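Long-range contact in NUDIX hydrolase (Jonesia denitrificans, PDB 4KTB), which is of unknown function but belongs to the Nudix hydrolase superfamily and possibly acts as an asymmetric diadenosine tetraphosphate hydrolase: residues 58-63 with 70-75. Numbering follows the deposited sequence.
Sequences VGLLLR and MMRALV
Leu61 and Ala73 exchange two backbone hydrogen bonds, N of Ala73 to O of Leu61 at 2.9 Å and N of Leu61 to O of Ala73 at 3.1 Å, in the antiparallel β-hairpin of strands 55-64 and 70-73 within the Nudix-type domain. Arg63 and Met71 form the next hydrogen-bonded pair, the bond from Met71 N to Arg63 O being 2.9 Å long. On the Gly59 side of Leu61-Ala73, where strand 70-73 ends, a water donates to O of both Gly59 and Ala73. The short Ala73 side chain lets one face of the Arg63 guanidinium lie over its CB, 3.8 Å from NH2, while CE of the selenomethionine Met71 approaches the edge. The side chain of Arg63 also lies near a bound sodium ion. Buried Leu61, apolar beside helix 85-97, sets CD1 4.1 Å from Val75 CG2. On the opposite face of the sheet, with Arg72, Leu62 has CG anti to the backbone N (chi1 178°), against selenomethionine Met70 CE; its CD2 presses on that CE at 3.4 Å, and CD1 sits over the Arg72 guanidinium. An alanine at Leu62 would probably open a gap beside Met70 CE and uncover that guanidinium face. Leu60, crossing Arg72 at about a right angle, rests CD1 on its aliphatic CD at 4.0 Å.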
loop_
_atom_site.group_PDB
_atom_site.type_symbol
_atom_site.label_atom_id
_atom_site.label_comp_id
_atom_site.label_asym_id
_atom_site.label_seq_id
_atom_site.Cartn_x
_atom_site.Cartn_y
_atom_site.Cartn_z
ATOM N N VAL A 58 18.118 -5.861 9.559
ATOM C CA VAL A 58 17.303 -4.877 10.280
ATOM C C VAL A 58 18.112 -4.351 11.451
ATOM O O VAL A 58 18.888 -5.100 12.053
ATOM C CB VAL A 58 16.010 -5.504 10.841
ATOM C CG1 VAL A 58 15.186 -4.480 11.618
ATOM C CG2 VAL A 58 15.183 -6.076 9.728
ATOM N N GLY A 59 17.939 -3.072 11.782
ATOM C CA GLY A 59 18.679 -2.492 12.887
ATOM C C GLY A 59 17.855 -2.346 14.152
ATOM O O GLY A 59 16.927 -1.544 14.190
ATOM N N LEU A 60 18.201 -3.107 15.189
ATOM C CA LEU A 60 17.544 -2.988 16.492
ATOM C C LEU A 60 18.443 -2.264 17.483
ATOM O O LEU A 60 19.623 -2.585 17.611
ATOM C CB LEU A 60 17.191 -4.368 17.065
ATOM C CG LEU A 60 16.274 -5.263 16.237
ATOM C CD1 LEU A 60 15.884 -6.496 17.018
ATOM C CD2 LEU A 60 15.041 -4.481 15.831
ATOM N N LEU A 61 17.876 -1.289 18.181
ATOM C CA LEU A 61 18.597 -0.564 19.213
ATOM C C LEU A 61 18.499 -1.365 20.487
ATOM O O LEU A 61 17.479 -1.991 20.745
ATOM C CB LEU A 61 17.954 0.803 19.420
ATOM C CG LEU A 61 17.959 1.694 18.181
ATOM C CD1 LEU A 61 17.056 2.886 18.370
ATOM C CD2 LEU A 61 19.372 2.152 17.929
ATOM N N LEU A 62 19.551 -1.362 21.290
ATOM C CA LEU A 62 19.461 -1.963 22.611
ATOM C C LEU A 62 19.412 -0.860 23.666
ATOM O O LEU A 62 20.162 0.116 23.587
ATOM C CB LEU A 62 20.661 -2.867 22.872
ATOM C CG LEU A 62 20.699 -3.519 24.256
ATOM C CD1 LEU A 62 19.960 -4.859 24.258
ATOM C CD2 LEU A 62 22.137 -3.681 24.736
ATOM N N ARG A 63 18.525 -1.002 24.647
ATOM C CA ARG A 63 18.479 -0.049 25.750
ATOM C C ARG A 63 17.836 -0.611 27.006
ATOM O O ARG A 63 17.420 -1.765 27.043
ATOM C CB ARG A 63 17.810 1.275 25.339
ATOM C CG ARG A 63 16.335 1.229 24.950
ATOM C CD ARG A 63 15.819 2.670 24.817
ATOM N NE ARG A 63 14.598 2.802 24.024
ATOM C CZ ARG A 63 14.459 3.607 22.971
ATOM N NH1 ARG A 63 15.462 4.370 22.568
ATOM N NH2 ARG A 63 13.309 3.653 22.321
HETATM N N MSE A 70 16.556 -5.189 29.972
HETATM C CA MSE A 70 17.060 -4.826 28.668
HETATM C C MSE A 70 15.963 -5.059 27.655
HETATM O O MSE A 70 15.132 -5.947 27.818
HETATM C CB MSE A 70 18.311 -5.639 28.338
HETATM C CG MSE A 70 19.437 -5.451 29.370
HETATM SE SE MSE A 70 19.974 -3.578 29.609
HETATM C CE MSE A 70 20.775 -3.384 27.873
HETATM N N MSE A 71 15.941 -4.229 26.625
HETATM C CA MSE A 71 14.959 -4.374 25.568
HETATM C C MSE A 71 15.595 -4.052 24.229
HETATM O O MSE A 71 16.740 -3.612 24.171
HETATM C CB MSE A 71 13.765 -3.458 25.830
HETATM C CG MSE A 71 14.151 -2.124 26.440
HETATM SE SE MSE A 71 12.637 -0.917 26.648
HETATM C CE MSE A 71 12.416 -0.400 24.784
ATOM N N ARG A 72 14.855 -4.300 23.156
ATOM C CA ARG A 72 15.292 -3.964 21.809
ATOM C C ARG A 72 14.180 -3.174 21.123
ATOM O O ARG A 72 13.015 -3.587 21.157
ATOM C CB ARG A 72 15.631 -5.230 21.016
ATOM C CG ARG A 72 16.907 -5.918 21.469
ATOM C CD ARG A 72 17.095 -7.225 20.747
ATOM N NE ARG A 72 18.429 -7.782 20.944
ATOM C CZ ARG A 72 18.772 -8.523 21.986
ATOM N NH1 ARG A 72 20.006 -8.983 22.088
ATOM N NH2 ARG A 72 17.875 -8.810 22.920
ATOM N N ALA A 73 14.541 -2.052 20.502
ATOM C CA ALA A 73 13.556 -1.079 20.024
ATOM C C ALA A 73 13.728 -0.662 18.572
ATOM O O ALA A 73 14.846 -0.504 18.085
ATOM C CB ALA A 73 13.559 0.165 20.911
ATOM N N LEU A 74 12.598 -0.454 17.905
ATOM C CA LEU A 74 12.565 0.192 16.606
ATOM C C LEU A 74 12.845 1.683 16.779
ATOM O O LEU A 74 13.068 2.169 17.887
ATOM C CB LEU A 74 11.191 -0.008 15.977
ATOM C CG LEU A 74 10.815 -1.481 15.818
ATOM C CD1 LEU A 74 9.380 -1.641 15.337
ATOM C CD2 LEU A 74 11.739 -2.115 14.831
ATOM N N VAL A 75 12.832 2.424 15.686
ATOM C CA VAL A 75 12.963 3.864 15.799
ATOM C C VAL A 75 11.553 4.452 15.848
ATOM O O VAL A 75 10.771 4.287 14.915
ATOM C CB VAL A 75 13.804 4.423 14.651
ATOM C CG1 VAL A 75 13.664 5.951 14.545
ATOM C CG2 VAL A 75 15.267 3.994 14.833
HETATM O O HOH W 1 15.491 0.392 15.617
HETATM O O HOH W 2 12.873 5.150 19.622
#